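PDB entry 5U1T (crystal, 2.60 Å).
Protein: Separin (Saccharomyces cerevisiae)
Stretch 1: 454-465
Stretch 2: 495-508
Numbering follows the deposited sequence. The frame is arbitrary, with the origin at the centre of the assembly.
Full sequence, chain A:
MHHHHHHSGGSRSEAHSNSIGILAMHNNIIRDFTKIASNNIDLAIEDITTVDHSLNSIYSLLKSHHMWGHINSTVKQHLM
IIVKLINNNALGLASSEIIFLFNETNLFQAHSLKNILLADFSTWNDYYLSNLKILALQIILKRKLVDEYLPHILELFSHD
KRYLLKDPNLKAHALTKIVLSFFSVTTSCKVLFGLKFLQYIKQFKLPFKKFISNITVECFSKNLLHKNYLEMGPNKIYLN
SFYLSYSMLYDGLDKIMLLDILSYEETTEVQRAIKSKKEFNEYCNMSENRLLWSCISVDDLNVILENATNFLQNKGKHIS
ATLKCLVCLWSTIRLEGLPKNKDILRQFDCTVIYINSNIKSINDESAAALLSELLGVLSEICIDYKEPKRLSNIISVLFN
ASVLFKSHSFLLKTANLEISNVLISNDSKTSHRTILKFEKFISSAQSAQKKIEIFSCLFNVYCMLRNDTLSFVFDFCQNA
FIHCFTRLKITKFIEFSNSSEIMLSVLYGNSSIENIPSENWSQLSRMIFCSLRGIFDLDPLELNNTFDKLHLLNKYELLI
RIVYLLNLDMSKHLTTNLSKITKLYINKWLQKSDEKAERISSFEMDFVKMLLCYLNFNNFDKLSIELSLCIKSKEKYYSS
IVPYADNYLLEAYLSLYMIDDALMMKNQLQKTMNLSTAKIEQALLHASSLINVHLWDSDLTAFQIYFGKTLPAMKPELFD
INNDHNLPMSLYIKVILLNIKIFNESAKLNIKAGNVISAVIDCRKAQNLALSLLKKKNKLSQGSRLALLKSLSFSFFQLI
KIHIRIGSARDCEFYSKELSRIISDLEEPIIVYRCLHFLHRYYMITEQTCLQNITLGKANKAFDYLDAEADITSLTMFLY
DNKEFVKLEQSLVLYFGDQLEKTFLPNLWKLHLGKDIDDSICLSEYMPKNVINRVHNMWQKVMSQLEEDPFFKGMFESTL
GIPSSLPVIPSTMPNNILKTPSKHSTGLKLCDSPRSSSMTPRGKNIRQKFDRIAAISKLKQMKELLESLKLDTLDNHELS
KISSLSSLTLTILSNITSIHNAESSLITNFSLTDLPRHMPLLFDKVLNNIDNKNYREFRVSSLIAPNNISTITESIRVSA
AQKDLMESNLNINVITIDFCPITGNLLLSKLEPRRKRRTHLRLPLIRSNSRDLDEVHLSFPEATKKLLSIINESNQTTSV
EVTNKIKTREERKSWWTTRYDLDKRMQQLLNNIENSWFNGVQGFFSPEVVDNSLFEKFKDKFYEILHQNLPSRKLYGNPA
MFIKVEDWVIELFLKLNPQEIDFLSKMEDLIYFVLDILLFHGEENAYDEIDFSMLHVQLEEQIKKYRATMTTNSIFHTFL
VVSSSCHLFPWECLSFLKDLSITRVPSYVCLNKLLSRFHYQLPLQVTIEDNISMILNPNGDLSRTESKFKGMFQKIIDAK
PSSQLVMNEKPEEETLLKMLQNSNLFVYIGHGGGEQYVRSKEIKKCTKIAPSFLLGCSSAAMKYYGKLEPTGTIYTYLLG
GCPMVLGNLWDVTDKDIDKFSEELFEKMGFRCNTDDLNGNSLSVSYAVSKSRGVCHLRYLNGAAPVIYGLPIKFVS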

ATOM      1  N   ILE A 454     -13.042 -30.267  29.524  1.00 60.10           N
ATOM      2  CA  ILE A 454     -14.184 -30.261  28.617  1.00 58.46           C
ATOM      3  C   ILE A 454     -13.705 -30.108  27.178  1.00 60.03           C
ATOM      4  O   ILE A 454     -14.275 -30.698  26.258  1.00 60.31           O
ATOM      5  CB  ILE A 454     -15.170 -29.129  28.966  1.00 61.30           C
ATOM      6  CG1 ILE A 454     -15.788 -29.375  30.348  1.00 63.61           C
ATOM      7  CG2 ILE A 454     -16.238 -28.973  27.882  1.00 58.36           C
ATOM      8  CD1 ILE A 454     -16.458 -30.737  30.499  1.00 64.96           C
ATOM      9  N   PHE A 455     -12.645 -29.352  26.987  1.00 57.85           N
ATOM     10  CA  PHE A 455     -12.159 -29.072  25.657  1.00 56.86           C
ATOM     11  C   PHE A 455     -11.735 -30.335  24.965  1.00 57.87           C
ATOM     12  O   PHE A 455     -11.883 -30.478  23.773  1.00 54.33           O
ATOM     13  CB  PHE A 455     -10.991 -28.100  25.691  1.00 59.79           C
ATOM     14  CG  PHE A 455     -10.420 -27.824  24.346  1.00 57.00           C
ATOM     15  CD1 PHE A 455     -11.121 -27.094  23.434  1.00 52.97           C
ATOM     16  CD2 PHE A 455      -9.205 -28.333  23.987  1.00 52.74           C
ATOM     17  CE1 PHE A 455     -10.614 -26.867  22.189  1.00 51.65           C
ATOM     18  CE2 PHE A 455      -8.692 -28.114  22.743  1.00 54.17           C
ATOM     19  CZ  PHE A 455      -9.399 -27.376  21.846  1.00 52.57           C
ATOM     20  N   SER A 456     -11.217 -31.267  25.736  1.00 57.61           N
ATOM     21  CA  SER A 456     -10.619 -32.469  25.203  1.00 59.48           C
ATOM     22  C   SER A 456     -11.633 -33.493  24.771  1.00 55.14           C
ATOM     23  O   SER A 456     -11.322 -34.397  24.033  1.00 56.19           O
ATOM     24  CB  SER A 456      -9.717 -33.086  26.247  1.00 55.22           C
ATOM     25  OG  SER A 456      -8.472 -33.389  25.703  1.00 58.71           O
ATOM     26  N   CYS A 457     -12.846 -33.365  25.264  1.00 57.72           N
ATOM     27  CA  CYS A 457     -13.941 -34.159  24.795  1.00 55.73           C
ATOM     28  C   CYS A 457     -14.284 -33.753  23.392  1.00 55.33           C
ATOM     29  O   CYS A 457     -14.776 -34.548  22.638  1.00 58.11           O
ATOM     30  CB  CYS A 457     -15.146 -33.988  25.704  1.00 56.58           C
ATOM     31  SG  CYS A 457     -14.921 -34.541  27.393  1.00 59.09           S
ATOM     32  N   LEU A 458     -14.015 -32.516  23.027  1.00 59.09           N
ATOM     33  CA  LEU A 458     -14.335 -32.077  21.692  1.00 52.39           C
ATOM     34  C   LEU A 458     -13.130 -32.173  20.800  1.00 52.43           C
ATOM     35  O   LEU A 458     -13.236 -32.542  19.669  1.00 51.38           O
ATOM     36  CB  LEU A 458     -14.835 -30.647  21.730  1.00 60.52           C
ATOM     37  CG  LEU A 458     -15.190 -29.879  20.467  1.00 59.31           C
ATOM     38  CD1 LEU A 458     -13.973 -29.732  19.601  1.00 61.13           C
ATOM     39  CD2 LEU A 458     -16.328 -30.475  19.700  1.00 55.48           C
ATOM     40  N   PHE A 459     -11.971 -31.825  21.306  1.00 53.02           N
ATOM     41  CA  PHE A 459     -10.786 -31.912  20.481  1.00 52.96           C
ATOM     42  C   PHE A 459     -10.311 -33.341  20.554  1.00 44.73           C
ATOM     43  O   PHE A 459      -9.437 -33.699  21.345  1.00 52.01           O
ATOM     44  CB  PHE A 459      -9.719 -30.912  20.920  1.00 58.23           C
ATOM     45  CG  PHE A 459      -8.691 -30.641  19.879  1.00 51.34           C
ATOM     46  CD1 PHE A 459      -8.982 -29.827  18.805  1.00 52.97           C
ATOM     47  CD2 PHE A 459      -7.432 -31.205  19.970  1.00 53.65           C
ATOM     48  CE1 PHE A 459      -8.025 -29.563  17.823  1.00 52.33           C
ATOM     49  CE2 PHE A 459      -6.466 -30.951  18.998  1.00 54.09           C
ATOM     50  CZ  PHE A 459      -6.767 -30.133  17.924  1.00 56.32           C
ATOM     51  N   ASN A 460     -10.935 -34.154  19.711  1.00 45.68           N
ATOM     52  CA  ASN A 460     -10.813 -35.610  19.763  1.00 47.44           C
ATOM     53  C   ASN A 460     -10.947 -36.165  18.361  1.00 47.93           C
ATOM     54  O   ASN A 460     -11.898 -35.833  17.660  1.00 49.29           O
ATOM     55  CB  ASN A 460     -11.889 -36.204  20.705  1.00 53.25           C
ATOM     56  CG  ASN A 460     -11.848 -37.727  20.786  1.00 46.93           C
ATOM     57  OD1 ASN A 460     -12.513 -38.421  20.008  1.00 46.20           O
ATOM     58  ND2 ASN A 460     -11.097 -38.246  21.759  1.00 45.71           N
ATOM     59  N   VAL A 461     -10.005 -37.012  17.961  1.00 47.42           N
ATOM     60  CA  VAL A 461      -9.957 -37.511  16.591  1.00 41.89           C
ATOM     61  C   VAL A 461     -11.215 -38.257  16.088  1.00 51.95           C
ATOM     62  O   VAL A 461     -11.490 -38.205  14.888  1.00 56.90           O
ATOM     63  CB  VAL A 461      -8.742 -38.432  16.393  1.00 39.47           C
ATOM     64  CG1 VAL A 461      -8.951 -39.735  17.068  1.00 45.75           C
ATOM     65  CG2 VAL A 461      -8.491 -38.666  14.927  1.00 48.06           C
ATOM     66  N   TYR A 462     -11.993 -38.928  16.946  1.00 46.57           N
ATOM     67  CA  TYR A 462     -13.151 -39.660  16.425  1.00 52.94           C
ATOM     68  C   TYR A 462     -14.222 -38.662  16.023  1.00 47.56           C
ATOM     69  O   TYR A 462     -15.182 -39.008  15.345  1.00 46.89           O
ATOM     70  CB  TYR A 462     -13.703 -40.711  17.429  1.00 50.97           C
ATOM     71  CG  TYR A 462     -12.736 -41.851  17.628  1.00 40.15           C
ATOM     72  CD1 TYR A 462     -12.597 -42.845  16.660  1.00 48.08           C
ATOM     73  CD2 TYR A 462     -11.925 -41.908  18.746  1.00 40.91           C
ATOM     74  CE1 TYR A 462     -11.688 -43.876  16.818  1.00 46.61           C
ATOM     75  CE2 TYR A 462     -11.015 -42.906  18.905  1.00 42.35           C
ATOM     76  CZ  TYR A 462     -10.900 -43.901  17.950  1.00 45.07           C
ATOM     77  OH  TYR A 462      -9.982 -44.917  18.124  1.00 51.48           O
ATOM     78  N   CYS A 463     -14.037 -37.410  16.409  1.00 48.17           N
ATOM     79  CA  CYS A 463     -14.900 -36.344  15.907  1.00 51.27           C
ATOM     80  C   CYS A 463     -14.734 -36.084  14.396  1.00 53.06           C
ATOM     81  O   CYS A 463     -15.610 -35.482  13.785  1.00 55.39           O
ATOM     82  CB  CYS A 463     -14.657 -35.057  16.693  1.00 42.55           C
ATOM     83  SG  CYS A 463     -15.489 -35.004  18.299  1.00 55.46           S
ATOM     84  N   MET A 464     -13.637 -36.550  13.800  1.00 47.60           N
ATOM     85  CA  MET A 464     -13.456 -36.438  12.357  1.00 49.84           C
ATOM     86  C   MET A 464     -14.447 -37.281  11.555  1.00 56.41           C
ATOM     87  O   MET A 464     -14.601 -37.058  10.353  1.00 61.70           O
ATOM     88  CB  MET A 464     -12.039 -36.833  11.957  1.00 50.03           C
ATOM     89  CG  MET A 464     -10.943 -36.080  12.710  1.00 57.62           C
ATOM     90  SD  MET A 464     -10.956 -34.280  12.503  1.00 54.08           S
ATOM     91  CE  MET A 464     -11.127 -34.226  10.746  1.00 55.77           C
ATOM     92  N   LEU A 465     -15.121 -38.224  12.212  1.00 54.69           N
ATOM     93  CA  LEU A 465     -16.098 -39.105  11.567  1.00 51.27           C
ATOM     94  C   LEU A 465     -15.604 -39.735  10.269  1.00 50.54           C
ATOM     95  O   LEU A 465     -16.364 -39.854   9.314  1.00 53.90           O
ATOM     96  CB  LEU A 465     -17.395 -38.352  11.292  1.00 50.84           C
ATOM     97  CG  LEU A 465     -18.263 -37.979  12.495  1.00 62.44           C
ATOM     98  CD1 LEU A 465     -19.498 -37.226  12.031  1.00 63.36           C
ATOM     99  CD2 LEU A 465     -18.682 -39.218  13.315  1.00 60.01           C
ATOM    100  N   GLU A 495      -0.108 -31.363  24.741  1.00 57.48           N
ATOM    101  CA  GLU A 495      -0.382 -32.337  23.678  1.00 52.64           C
ATOM    102  C   GLU A 495      -1.722 -33.020  23.878  1.00 55.20           C
ATOM    103  O   GLU A 495      -1.825 -33.998  24.616  1.00 56.74           O
ATOM    104  CB  GLU A 495       0.689 -33.393  23.599  1.00 48.14           C
ATOM    105  CG  GLU A 495       0.381 -34.355  22.509  1.00 44.81           C
ATOM    106  CD  GLU A 495       1.430 -35.411  22.395  1.00 58.70           C
ATOM    107  OE1 GLU A 495       1.521 -36.054  21.328  1.00 69.64           O
ATOM    108  OE2 GLU A 495       2.175 -35.611  23.373  1.00 64.66           O
ATOM    109  N   PHE A 496      -2.755 -32.509  23.235  1.00 51.88           N
ATOM    110  CA  PHE A 496      -4.093 -32.954  23.569  1.00 54.27           C
ATOM    111  C   PHE A 496      -4.277 -34.439  23.361  1.00 52.12           C
ATOM    112  O   PHE A 496      -3.816 -35.000  22.368  1.00 48.77           O
ATOM    113  CB  PHE A 496      -5.110 -32.165  22.778  1.00 48.67           C
ATOM    114  CG  PHE A 496      -5.145 -30.720  23.168  1.00 59.00           C
ATOM    115  CD1 PHE A 496      -5.761 -30.329  24.346  1.00 54.30           C
ATOM    116  CD2 PHE A 496      -4.525 -29.749  22.376  1.00 57.59           C
ATOM    117  CE1 PHE A 496      -5.794 -29.007  24.708  1.00 56.84           C
ATOM    118  CE2 PHE A 496      -4.549 -28.425  22.743  1.00 50.40           C
ATOM    119  CZ  PHE A 496      -5.186 -28.052  23.906  1.00 51.09           C
ATOM    120  N   SER A 497      -4.939 -35.061  24.331  1.00 52.23           N
ATOM    121  CA  SER A 497      -5.125 -36.507  24.358  1.00 48.42           C
ATOM    122  C   SER A 497      -6.131 -36.982  23.329  1.00 47.72           C
ATOM    123  O   SER A 497      -7.147 -36.327  23.089  1.00 55.03           O
ATOM    124  CB  SER A 497      -5.558 -36.954  25.747  1.00 48.32           C
ATOM    125  OG  SER A 497      -6.759 -36.314  26.152  1.00 48.73           O
ATOM    126  N   ASN A 498      -5.841 -38.109  22.723  1.00 46.72           N
ATOM    127  CA  ASN A 498      -6.673 -38.724  21.717  1.00 52.99           C
ATOM    128  C   ASN A 498      -7.010 -37.825  20.550  1.00 53.08           C
ATOM    129  O   ASN A 498      -8.144 -37.617  20.218  1.00 51.41           O
ATOM    130  CB  ASN A 498      -7.914 -39.374  22.333  1.00 49.61           C
ATOM    131  CG  ASN A 498      -8.661 -40.271  21.371  1.00 56.23           C
ATOM    132  OD1 ASN A 498      -8.079 -40.867  20.504  1.00 55.11           O
ATOM    133  ND2 ASN A 498      -9.942 -40.360  21.522  1.00 58.77           N
ATOM    134  N   SER A 499      -5.984 -37.273  19.940  1.00 56.48           N
ATOM    135  CA  SER A 499      -6.156 -36.456  18.739  1.00 51.09           C
ATOM    136  C   SER A 499      -5.030 -36.759  17.768  1.00 57.54           C
ATOM    137  O   SER A 499      -3.958 -37.229  18.178  1.00 64.37           O
ATOM    138  CB  SER A 499      -6.187 -34.964  19.080  1.00 47.99           C
ATOM    139  OG  SER A 499      -5.023 -34.588  19.797  1.00 49.85           O
ATOM    140  N   SER A 500      -5.267 -36.487  16.487  1.00 57.50           N
ATOM    141  CA  SER A 500      -4.286 -36.744  15.449  1.00 51.86           C
ATOM    142  C   SER A 500      -3.154 -35.738  15.397  1.00 53.66           C
ATOM    143  O   SER A 500      -3.182 -34.678  16.021  1.00 54.15           O
ATOM    144  CB  SER A 500      -4.960 -36.748  14.091  1.00 55.65           C
ATOM    145  OG  SER A 500      -5.476 -35.463  13.834  1.00 54.23           O
ATOM    146  N   GLU A 501      -2.155 -36.106  14.614  1.00 56.50           N
ATOM    147  CA  GLU A 501      -1.052 -35.243  14.259  1.00 55.29           C
ATOM    148  C   GLU A 501      -1.574 -34.042  13.492  1.00 55.75           C
ATOM    149  O   GLU A 501      -1.214 -32.903  13.772  1.00 53.31           O
ATOM    150  CB  GLU A 501      -0.060 -36.017  13.408  1.00 52.45           C
ATOM    151  CG  GLU A 501       1.107 -35.231  12.994  1.00 54.82           C
ATOM    152  CD  GLU A 501       2.075 -36.043  12.172  1.00 58.91           C
ATOM    153  OE1 GLU A 501       1.924 -36.103  10.929  1.00 55.62           O
ATOM    154  OE2 GLU A 501       2.992 -36.626  12.786  1.00 65.76           O
ATOM    155  N   ILE A 502      -2.432 -34.314  12.519  1.00 49.47           N
ATOM    156  CA  ILE A 502      -2.999 -33.277  11.682  1.00 52.03           C
ATOM    157  C   ILE A 502      -3.791 -32.241  12.510  1.00 57.22           C
ATOM    158  O   ILE A 502      -3.604 -31.019  12.355  1.00 56.71           O
ATOM    159  CB  ILE A 502      -3.874 -33.915  10.593  1.00 46.08           C
ATOM    160  CG1 ILE A 502      -3.098 -35.071   9.950  1.00 44.86           C
ATOM    161  CG2 ILE A 502      -4.290 -32.883   9.571  1.00 49.16           C
ATOM    162  CD1 ILE A 502      -3.560 -35.465   8.564  1.00 48.86           C
ATOM    163  N   MET A 503      -4.647 -32.722  13.404  1.00 54.16           N
ATOM    164  CA  MET A 503      -5.403 -31.834  14.270  1.00 55.55           C
ATOM    165  C   MET A 503      -4.500 -30.937  15.109  1.00 54.53           C
ATOM    166  O   MET A 503      -4.801 -29.750  15.287  1.00 51.05           O
ATOM    167  CB  MET A 503      -6.318 -32.633  15.200  1.00 57.16           C
ATOM    168  CG  MET A 503      -7.491 -33.255  14.505  1.00 57.91           C
ATOM    169  SD  MET A 503      -8.430 -34.325  15.617  1.00 57.44           S
ATOM    170  CE  MET A 503      -9.167 -33.136  16.760  1.00 45.22           C
ATOM    171  N   LEU A 504      -3.422 -31.509  15.649  1.00 52.77           N
ATOM    172  CA  LEU A 504      -2.503 -30.728  16.476  1.00 55.08           C
ATOM    173  C   LEU A 504      -1.771 -29.656  15.624  1.00 54.17           C
ATOM    174  O   LEU A 504      -1.524 -28.530  16.087  1.00 55.35           O
ATOM    175  CB  LEU A 504      -1.506 -31.642  17.182  1.00 46.96           C
ATOM    176  CG  LEU A 504      -2.055 -32.489  18.338  1.00 54.13           C
ATOM    177  CD1 LEU A 504      -1.038 -33.523  18.767  1.00 46.93           C
ATOM    178  CD2 LEU A 504      -2.463 -31.644  19.531  1.00 49.21           C
ATOM    179  N   SER A 505      -1.457 -30.008  14.382  1.00 49.25           N
ATOM    180  CA  SER A 505      -0.733 -29.125  13.477  1.00 54.38           C
ATOM    181  C   SER A 505      -1.537 -27.867  13.089  1.00 56.24           C
ATOM    182  O   SER A 505      -1.053 -26.745  13.209  1.00 50.35           O
ATOM    183  CB  SER A 505      -0.335 -29.893  12.222  1.00 49.54           C
ATOM    184  OG  SER A 505       0.574 -29.130  11.453  1.00 56.65           O
ATOM    185  N   VAL A 506      -2.769 -28.065  12.642  1.00 52.23           N
ATOM    186  CA  VAL A 506      -3.623 -26.946  12.308  1.00 48.24           C
ATOM    187  C   VAL A 506      -3.947 -26.128  13.543  1.00 49.36           C
ATOM    188  O   VAL A 506      -3.911 -24.907  13.488  1.00 55.03           O
ATOM    189  CB  VAL A 506      -4.922 -27.406  11.620  1.00 50.20           C
ATOM    190  CG1 VAL A 506      -5.884 -26.260  11.465  1.00 48.89           C
ATOM    191  CG2 VAL A 506      -4.601 -28.010  10.264  1.00 45.96           C
ATOM    192  N   LEU A 507      -4.228 -26.774  14.672  1.00 53.12           N
ATOM    193  CA  LEU A 507      -4.600 -26.019  15.878  1.00 49.55           C
ATOM    194  C   LEU A 507      -3.439 -25.196  16.447  1.00 47.90           C
ATOM    195  O   LEU A 507      -3.629 -24.037  16.761  1.00 53.96           O
ATOM    196  CB  LEU A 507      -5.151 -26.933  16.977  1.00 48.38           C
ATOM    197  CG  LEU A 507      -5.598 -26.201  18.255  1.00 45.73           C
ATOM    198  CD1 LEU A 507      -7.056 -25.811  18.219  1.00 46.90           C
ATOM    199  CD2 LEU A 507      -5.291 -27.015  19.491  1.00 49.82           C
ATOM    200  N   TYR A 508      -2.253 -25.772  16.592  1.00 49.26           N
ATOM    201  CA  TYR A 508      -1.160 -25.006  17.172  1.00 55.16           C
ATOM    202  C   TYR A 508      -0.484 -24.113  16.128  1.00 53.86           C
ATOM    203  O   TYR A 508       0.142 -23.112  16.472  1.00 53.49           O
ATOM    204  CB  TYR A 508      -0.136 -25.928  17.837  1.00 53.37           C
ATOM    205  CG  TYR A 508      -0.531 -26.320  19.246  1.00 58.50           C
ATOM    206  CD1 TYR A 508      -0.348 -25.440  20.307  1.00 57.94           C
ATOM    207  CD2 TYR A 508      -1.106 -27.567  19.521  1.00 59.93           C
ATOM    208  CE1 TYR A 508      -0.721 -25.780  21.606  1.00 55.40           C
ATOM    209  CE2 TYR A 508      -1.473 -27.914  20.825  1.00 59.71           C
ATOM    210  CZ  TYR A 508      -1.274 -27.012  21.864  1.00 56.27           C
ATOM    211  OH  TYR A 508      -1.635 -27.327  23.165  1.00 57.77           O
TER

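A recurring theme in helical proteins is that a single aromatic side chain, inserted between neighbouring segments, can organise a whole contact, while a small number of polar bonds accompany it. The packing of residues 454-465 of separin against residues 495-508 illustrates the point.

The contact opens at Phe455, whose ring presents its edge to the face of Phe496; the centroids lie 5.1 Å apart and the planes are inclined at 64°. One residue on, Ser456 points toward the other stretch, and its OG lies 3.4 Å from Ser497 OG, a weak hydrogen bond in which either hydroxyl could donate.

Phe459 is the centrepiece, with the largest covered area of any residue here. Its CA-to-CB bond runs sideways, yet the ring reaches the second stretch and is clamped on opposite faces: Met503 CE sits almost on the ring normal of one face, and Leu507 CD2 covers the other. Leu504 CD2 meets the ring edge, 4.1 Å from Phe459 CE2. Because Met503 and Leu507 are one helical turn apart, they can grip the ring together.

At Asn460 the packing gives way to a tight approach. Asn460 ND2 and Asn498 ND2 are modelled 2.4 Å apart; both are donors, so the pair is a close approach and no hydrogen bond. Asn460 OD1 instead turns back within its own stretch, accepting from Tyr462 N at 3.1 Å.

The polar anchor follows: Val461 N donates to Asn498 O at 3.0 Å, with a nearly straight angle of 166°, where the two backbones approach to 4.5 Å between Val461 CA and Ser499 CA. Tyr462 then offers its ring edge to Asn498 ND2, and Met464 closes the contact, its SD 4.0 Å from Met503 SD.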